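Local coordinates for protein mevalonate 3-kinase (Thermoplasma acidophilum, PDB 4RKS) that phosphorylates (R)-mevalonate on its 3-hydroxyl with ATP, giving mevalonate 3-phosphate in an isoprenoid pathway peculiar to extreme acidophiles of the Thermoplasmatales, at residues Y72-T77 with T112-S117; T77-N82 with S92-L97; L249-T254 with N289-T294. All coordinates share one frame; numbering follows the deposited sequence.

From the N terminus, the chain runs down strand 66-73, turns through residues 74-78 and enters strand 79-81. Contact 1 closes a loop of 34 residues by pairing 72-77 with 112-117 on strand 113-120. Nested inside it is contact 2, where 77-82 meets helix 92-99 after a short hairpin; the two share Thr77, and Ser114 OG lies 2.8 Å from His78 N, a probable hydrogen bond. In the N-terminal half of this GHMP kinase, contact 1 joins two strands and contact 2 lays helix 92-99 on strand 79-81. Contact 3 follows in series, joining helix 243-262 to strand 289-292 in the C-terminal half, its centre about 40 Å from that of contact 1.

Contact 1 of 3, residues Y72-T77 with T112-S117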
# COMPACT_ATOMS: atom_id res chain seq x y z
N TYR A 72 -4.09 23.08 4.15
CA TYR A 72 -4.65 24.43 4.17
C TYR A 72 -3.70 25.44 4.78
O TYR A 72 -2.90 25.11 5.66
CB TYR A 72 -6.00 24.44 4.92
CG TYR A 72 -5.92 23.89 6.34
CD1 TYR A 72 -5.89 22.52 6.58
CD2 TYR A 72 -5.86 24.74 7.43
CE1 TYR A 72 -5.82 22.02 7.88
CE2 TYR A 72 -5.79 24.25 8.73
CZ TYR A 72 -5.77 22.89 8.95
OH TYR A 72 -5.70 22.40 10.23
N ALA A 73 -3.77 26.68 4.30
CA ALA A 73 -3.01 27.78 4.89
C ALA A 73 -3.35 27.90 6.37
O ALA A 73 -4.51 27.72 6.76
CB ALA A 73 -3.30 29.08 4.19
N ASP A 74 -2.35 28.24 7.19
CA ASP A 74 -2.54 28.27 8.64
C ASP A 74 -1.52 29.21 9.31
O ASP A 74 -0.55 29.62 8.67
CB ASP A 74 -2.43 26.84 9.20
CG ASP A 74 -3.14 26.66 10.53
OD1 ASP A 74 -3.51 27.68 11.14
OD2 ASP A 74 -3.32 25.51 10.95
N GLU A 75 -1.74 29.59 10.56
CA GLU A 75 -0.80 30.48 11.25
C GLU A 75 0.39 29.73 11.80
O GLU A 75 1.47 30.30 12.02
CB GLU A 75 -1.49 31.24 12.38
CG GLU A 75 -2.29 32.44 11.93
CD GLU A 75 -3.71 32.10 11.51
OE1 GLU A 75 -4.20 31.01 11.89
OE2 GLU A 75 -4.33 32.92 10.81
N ALA A 76 0.18 28.44 12.06
CA ALA A 76 1.21 27.55 12.57
C ALA A 76 0.95 26.17 11.99
O ALA A 76 -0.16 25.87 11.56
CB ALA A 76 1.20 27.52 14.09
N THR A 77 1.97 25.31 11.97
CA THR A 77 1.82 24.01 11.33
C THR A 77 1.23 22.98 12.30
O THR A 77 1.80 22.69 13.35
CB THR A 77 3.15 23.52 10.79
OG1 THR A 77 3.64 24.47 9.83
CG2 THR A 77 2.99 22.16 10.10
N THR A 112 3.28 28.52 5.29
CA THR A 112 2.84 27.80 6.49
C THR A 112 1.52 27.06 6.22
O THR A 112 0.48 27.69 6.03
CB THR A 112 2.66 28.74 7.69
OG1 THR A 112 3.89 29.41 7.95
CG2 THR A 112 2.26 27.95 8.93
N VAL A 113 1.56 25.72 6.18
CA VAL A 113 0.34 24.95 5.93
C VAL A 113 0.14 23.85 6.97
O VAL A 113 1.10 23.39 7.58
CB VAL A 113 0.31 24.30 4.52
CG1 VAL A 113 0.30 25.36 3.43
CG2 VAL A 113 1.48 23.29 4.34
N SER A 114 -1.11 23.44 7.15
CA SER A 114 -1.43 22.35 8.06
C SER A 114 -2.01 21.16 7.29
O SER A 114 -2.48 21.30 6.16
CB SER A 114 -2.41 22.82 9.16
OG SER A 114 -1.75 23.60 10.14
N TYR A 115 -1.95 19.98 7.90
CA TYR A 115 -2.38 18.73 7.27
C TYR A 115 -3.41 18.03 8.15
O TYR A 115 -3.17 17.81 9.33
CB TYR A 115 -1.16 17.82 7.03
CG TYR A 115 -1.44 16.34 6.71
CD1 TYR A 115 -2.18 15.96 5.59
CD2 TYR A 115 -0.93 15.34 7.52
CE1 TYR A 115 -2.41 14.61 5.31
CE2 TYR A 115 -1.15 14.00 7.24
CZ TYR A 115 -1.88 13.64 6.14
OH TYR A 115 -2.08 12.30 5.90
N SER A 116 -4.54 17.68 7.57
CA SER A 116 -5.60 17.00 8.28
C SER A 116 -6.00 15.76 7.48
O SER A 116 -6.31 15.83 6.28
CB SER A 116 -6.81 17.92 8.50
OG SER A 116 -7.86 17.23 9.17
N SER A 117 -5.94 14.63 8.17
CA SER A 117 -6.21 13.31 7.60
C SER A 117 -7.48 12.69 8.22
O SER A 117 -7.65 12.72 9.44
CB SER A 117 -5.01 12.40 7.86
OG SER A 117 -5.29 11.09 7.42
O HOH W 1 3.74 24.29 7.03
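Tyr72 and Ser114 form an antiparallel hydrogen-bonded pair at the end of strand 66-73, where it lies along strand 113-120 in the N-terminal half of the GHMP kinase fold. Two backbone bonds join them, and in one Ser114 N donates to Tyr72 O at 2.9 Å. With CG set between backbone N and carbonyl carbon (chi1 56°), the Tyr72 ring lies over Ser114 on the opposite strand and receives Ser114 CB on one face, a CH-pi contact 3.8 Å from the centroid and offset toward the rim. A small residue suits position 114, because the ring can lie close above it. Past Ala73 the chain leaves the strand, and Asp74 N still reaches Thr112 O at 3.1 Å. Thr112 turns CG2 toward the turn, where the methyl lies 3.8 Å from Ala76 C. Farther along strand 113-120, Tyr115, Ser116 and Ser117 belong to the ATP site. A water links Thr77 OG1 to Val113 N. The Asp74 carboxylate joins its own turn to the strand opposite: OD1 accepts from Glu75 N, while CG, anti to the backbone N (chi1 -156°), directs OD2 at the serine. There Ser114 OG donates to Asp74 OD2 over 2.6 Å, meeting it on the anti side, 21° out of the carboxylate plane.

Contact 2 of 3, residues T77-N82 with S92-L97; sequences THIYFN and SVRRVL
Ile79 and Val93 meet through their methyl groups where helix 92-99 packs on strand 79-81, an alpha/beta layer contact in the N-terminal half of the kinase. The segment axes come within 10.6 Å and run at 128° to each other, a spacing bridged by side chains. The apolar part comes first. Ile79 CD1 lies 3.8 Å from Val93 CG1, and the two side chains pass one another pointing in contrary directions. With CG1 anti to the carbonyl carbon (chi1 -52°), the isoleucine chain leads to the helix, and its terminal methyl also comes within 4.4 Å of Leu97 CD1, one helical turn on from Val93. Branched aliphatic residues fit here, filling the space between the layers without a polar group to satisfy. At the other end of the strand, Phe81 brings CZ to 4.5 Å from Val93 CG2, a looser touch. Tyr115 of strand 113-120, an ATP-binding residue, packs against both Ile79 and Val93.

The mixed part lies at the partly exposed margin. Thr77 CG2 rests 3.7 Å from Arg94 CD, so the arginine contributes its aliphatic stem to the packing. The chain then bends about the CG-CD bond (chi3 -62°), and NH1 makes a weak bond to a water. Asp88 accepts from the backbone N atoms of Val93 and Arg94.

Cohesion thus comes mainly from hydrocarbon packing, while the long arginine lets one residue join that packing and keep its charged end near water.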
# COMPACT_ATOMS: atom_id res chain seq x y z
N THR A 77 1.97 25.31 11.97
CA THR A 77 1.82 24.01 11.33
C THR A 77 1.23 22.98 12.30
O THR A 77 1.80 22.69 13.35
CB THR A 77 3.15 23.52 10.79
OG1 THR A 77 3.64 24.47 9.83
CG2 THR A 77 2.99 22.16 10.10
N HIS A 78 0.06 22.46 11.93
CA HIS A 78 -0.61 21.39 12.68
C HIS A 78 -0.77 20.14 11.82
O HIS A 78 -1.05 20.23 10.62
CB HIS A 78 -2.00 21.82 13.16
CG HIS A 78 -2.00 23.03 14.04
ND1 HIS A 78 -1.97 22.96 15.42
CD2 HIS A 78 -2.05 24.35 13.74
CE1 HIS A 78 -1.99 24.18 15.93
NE2 HIS A 78 -2.03 25.04 14.93
N ILE A 79 -0.60 18.99 12.44
CA ILE A 79 -0.84 17.69 11.81
C ILE A 79 -1.92 16.99 12.59
O ILE A 79 -1.79 16.83 13.81
CB ILE A 79 0.42 16.81 11.79
CG1 ILE A 79 1.62 17.56 11.21
CG2 ILE A 79 0.14 15.50 11.07
CD1 ILE A 79 1.39 18.08 9.85
N TYR A 80 -2.98 16.57 11.92
CA TYR A 80 -4.09 15.87 12.58
C TYR A 80 -4.37 14.52 11.90
O TYR A 80 -4.48 14.46 10.68
CB TYR A 80 -5.38 16.70 12.55
CG TYR A 80 -5.33 17.99 13.33
CD1 TYR A 80 -5.47 18.00 14.71
CD2 TYR A 80 -5.17 19.21 12.68
CE1 TYR A 80 -5.41 19.20 15.44
CE2 TYR A 80 -5.12 20.41 13.39
CZ TYR A 80 -5.23 20.39 14.76
OH TYR A 80 -5.21 21.57 15.47
N PHE A 81 -4.53 13.48 12.72
CA PHE A 81 -4.93 12.16 12.25
C PHE A 81 -6.27 11.76 12.87
O PHE A 81 -6.35 11.52 14.07
CB PHE A 81 -3.84 11.12 12.59
CG PHE A 81 -2.56 11.32 11.81
CD1 PHE A 81 -2.53 11.10 10.44
CD2 PHE A 81 -1.41 11.73 12.44
CE1 PHE A 81 -1.35 11.28 9.71
CE2 PHE A 81 -0.22 11.92 11.72
CZ PHE A 81 -0.20 11.69 10.35
N ASN A 82 -7.30 11.72 12.03
CA ASN A 82 -8.69 11.55 12.47
C ASN A 82 -9.06 12.45 13.65
O ASN A 82 -9.74 12.02 14.58
CB ASN A 82 -8.96 10.09 12.83
CG ASN A 82 -9.19 9.23 11.60
OD1 ASN A 82 -8.69 9.52 10.51
ND2 ASN A 82 -9.97 8.16 11.77
N SER A 92 8.21 13.94 9.95
CA SER A 92 7.89 13.04 8.85
C SER A 92 7.02 13.72 7.79
O SER A 92 7.40 13.83 6.62
CB SER A 92 7.19 11.79 9.41
OG SER A 92 6.57 11.04 8.38
N VAL A 93 5.85 14.21 8.19
CA VAL A 93 4.97 14.93 7.27
C VAL A 93 5.48 16.35 7.03
O VAL A 93 5.44 16.85 5.90
CB VAL A 93 3.51 14.96 7.79
CG1 VAL A 93 2.66 15.94 6.97
CG2 VAL A 93 2.91 13.56 7.77
N ARG A 94 5.98 16.99 8.08
CA ARG A 94 6.44 18.36 7.97
C ARG A 94 7.64 18.51 7.01
O ARG A 94 7.79 19.55 6.39
CB ARG A 94 6.78 18.92 9.35
CG ARG A 94 5.52 19.25 10.17
CD ARG A 94 5.80 20.10 11.40
NE ARG A 94 6.69 19.42 12.34
CZ ARG A 94 7.06 19.94 13.51
NH1 ARG A 94 6.62 21.13 13.88
NH2 ARG A 94 7.88 19.25 14.30
N ARG A 95 8.46 17.47 6.89
CA ARG A 95 9.54 17.45 5.89
C ARG A 95 9.03 17.66 4.47
O ARG A 95 9.59 18.46 3.72
CB ARG A 95 10.31 16.13 5.93
CG ARG A 95 11.67 16.23 6.59
CD ARG A 95 12.39 14.90 6.53
NE ARG A 95 13.42 14.81 7.56
CZ ARG A 95 13.18 14.43 8.81
NH1 ARG A 95 14.17 14.37 9.70
NH2 ARG A 95 11.95 14.10 9.18
N VAL A 96 7.98 16.92 4.12
CA VAL A 96 7.36 17.01 2.80
C VAL A 96 6.76 18.39 2.59
O VAL A 96 6.93 19.01 1.53
CB VAL A 96 6.25 15.96 2.61
CG1 VAL A 96 5.54 16.17 1.29
CG2 VAL A 96 6.82 14.56 2.71
N LEU A 97 6.03 18.87 3.58
CA LEU A 97 5.41 20.17 3.45
C LEU A 97 6.47 21.26 3.25
O LEU A 97 6.27 22.15 2.42
CB LEU A 97 4.53 20.47 4.66
CG LEU A 97 3.40 19.43 4.85
CD1 LEU A 97 2.47 19.87 5.95
CD2 LEU A 97 2.64 19.18 3.55
O HOH W 2 4.01 23.10 14.27

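Contact 3 of 3, residues L249-T254 with N289-T294; sequences LAQEDT and NAYIVT. With MEV ((R)-mevalonate), chain C.
Gln251 reaches across from helix 243-262 to strand 289-292, and its OE1 accepts a hydrogen bond from Tyr291 N at 2.9 Å. The join is a helix-on-sheet packing in the C-terminal half of the kinase, with the segment axes 6.8 Å apart at closest and 38° from parallel. Ala250 and Ala290, with only methyl side chains, allow this close approach.

The tight part lies where Gln251 meets Tyr291 and Ala250 meets Ile292. The glutamine CG stands anti to the backbone N (chi1 174°), and the extended chain runs square to the tyrosine, its amide tilted 35° from the ring plane. Gln251 CD approaches Tyr291 CD1 to 3.4 Å. A leucine here would probably leave Tyr291 N without its acceptor. Ala250 CB sits 3.7 Å from Ile292 CD1, its single methyl allowing the helix to settle against the strand. Tyr291 O is buried without a conventional hydrogen-bond partner, though Gln251 CA makes a weak CA-H...O contact with it at 3.3 Å.

The looser side belongs to Thr254. Its OG1 donates back to Ala250 O, which also accepts from Thr254 N on the opposite face of its plane. The same hydroxyl receives only a weak, long bond of 3.5 Å from Val293 N, and Thr254 CG2 stays 4.0 Å from Tyr291 CE2. Solvent comes nearest at Gln251, which is partly exposed and neighbours Arg284.

Farther along, Thr294 lines the mevalonate pocket, with CB 3.8 Å from the ligand's O7. The chemistry implies a helix fixed to the strand by one firm amide-to-backbone bond and close apolar packing, with the threonine hydroxyl spent chiefly on its own helix.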
# COMPACT_ATOMS: atom_id res chain seq x y z
N LEU A 249 1.62 -16.15 -8.46
CA LEU A 249 2.99 -15.78 -8.10
C LEU A 249 3.04 -15.00 -6.78
O LEU A 249 3.94 -15.20 -5.98
CB LEU A 249 3.63 -14.97 -9.23
CG LEU A 249 5.10 -14.54 -9.14
CD1 LEU A 249 5.66 -14.31 -10.52
CD2 LEU A 249 5.23 -13.25 -8.36
N ALA A 250 2.07 -14.11 -6.58
CA ALA A 250 1.96 -13.37 -5.33
C ALA A 250 1.86 -14.32 -4.14
O ALA A 250 2.44 -14.06 -3.09
CB ALA A 250 0.76 -12.45 -5.36
N GLN A 251 1.13 -15.43 -4.30
CA GLN A 251 1.02 -16.42 -3.23
C GLN A 251 2.36 -17.12 -2.99
O GLN A 251 2.73 -17.36 -1.85
CB GLN A 251 -0.07 -17.47 -3.55
CG GLN A 251 -0.11 -18.60 -2.52
CD GLN A 251 -1.31 -19.53 -2.69
OE1 GLN A 251 -2.44 -19.08 -2.88
NE2 GLN A 251 -1.06 -20.82 -2.58
N GLU A 252 3.09 -17.43 -4.06
CA GLU A 252 4.42 -18.03 -3.91
C GLU A 252 5.39 -17.06 -3.26
O GLU A 252 6.19 -17.44 -2.41
CB GLU A 252 4.97 -18.49 -5.26
CG GLU A 252 4.13 -19.58 -5.91
CD GLU A 252 4.78 -20.16 -7.15
OE1 GLU A 252 5.95 -20.59 -7.06
OE2 GLU A 252 4.11 -20.19 -8.21
N ASP A 253 5.32 -15.79 -3.66
CA ASP A 253 6.12 -14.74 -3.03
C ASP A 253 5.78 -14.61 -1.55
O ASP A 253 6.67 -14.49 -0.72
CB ASP A 253 5.91 -13.39 -3.73
CG ASP A 253 7.01 -12.39 -3.39
OD1 ASP A 253 8.09 -12.50 -4.00
OD2 ASP A 253 6.79 -11.50 -2.53
N THR A 254 4.49 -14.64 -1.24
CA THR A 254 4.00 -14.57 0.14
C THR A 254 4.62 -15.69 0.99
O THR A 254 5.06 -15.45 2.11
CB THR A 254 2.45 -14.66 0.20
OG1 THR A 254 1.88 -13.43 -0.26
CG2 THR A 254 1.97 -14.92 1.61
N ASN A 289 -8.45 -19.98 -6.62
CA ASN A 289 -8.14 -18.87 -5.74
C ASN A 289 -6.64 -18.82 -5.55
O ASN A 289 -5.93 -19.77 -5.89
CB ASN A 289 -8.84 -18.99 -4.39
CG ASN A 289 -8.22 -20.04 -3.49
OD1 ASN A 289 -7.14 -19.84 -2.92
ND2 ASN A 289 -8.89 -21.17 -3.36
N ALA A 290 -6.17 -17.70 -5.00
CA ALA A 290 -4.79 -17.52 -4.55
C ALA A 290 -4.82 -16.52 -3.41
O ALA A 290 -5.64 -15.59 -3.43
CB ALA A 290 -3.91 -17.01 -5.69
N TYR A 291 -3.96 -16.69 -2.41
CA TYR A 291 -3.97 -15.78 -1.27
C TYR A 291 -2.66 -15.01 -1.10
O TYR A 291 -1.62 -15.44 -1.57
CB TYR A 291 -4.27 -16.55 0.03
CG TYR A 291 -3.08 -17.29 0.57
CD1 TYR A 291 -2.80 -18.59 0.16
CD2 TYR A 291 -2.22 -16.69 1.49
CE1 TYR A 291 -1.71 -19.26 0.64
CE2 TYR A 291 -1.13 -17.37 1.98
CZ TYR A 291 -0.87 -18.65 1.55
OH TYR A 291 0.22 -19.32 2.04
N ILE A 292 -2.75 -13.89 -0.38
CA ILE A 292 -1.61 -13.04 -0.02
C ILE A 292 -1.67 -12.72 1.48
O ILE A 292 -2.76 -12.49 2.01
CB ILE A 292 -1.61 -11.72 -0.83
CG1 ILE A 292 -1.40 -11.99 -2.32
CG2 ILE A 292 -0.54 -10.72 -0.30
CD1 ILE A 292 -1.72 -10.79 -3.19
N VAL A 293 -0.53 -12.70 2.16
CA VAL A 293 -0.43 -12.16 3.51
C VAL A 293 0.69 -11.12 3.51
O VAL A 293 1.80 -11.43 3.11
CB VAL A 293 -0.11 -13.25 4.57
CG1 VAL A 293 0.02 -12.64 5.96
CG2 VAL A 293 -1.17 -14.37 4.53
N THR A 294 0.40 -9.89 3.94
CA THR A 294 1.45 -8.86 3.97
C THR A 294 2.03 -8.77 5.39
O THR A 294 2.63 -9.72 5.86
CB THR A 294 0.92 -7.48 3.49
OG1 THR A 294 -0.16 -7.03 4.32
CG2 THR A 294 0.42 -7.58 2.05
C8 MEV C . 5.42 -2.59 3.01
O8 MEV C . 6.17 -1.47 3.46
C2 MEV C . 5.61 -3.70 4.01
C3 MEV C . 4.66 -4.88 3.93
O7 MEV C . 3.31 -4.49 3.86
C4 MEV C . 4.97 -5.75 2.72
C5 MEV C . 4.33 -5.25 1.44
O3 MEV C . 3.12 -4.91 1.39
O4 MEV C . 5.04 -5.16 0.40
C6 MEV C . 4.85 -5.69 5.19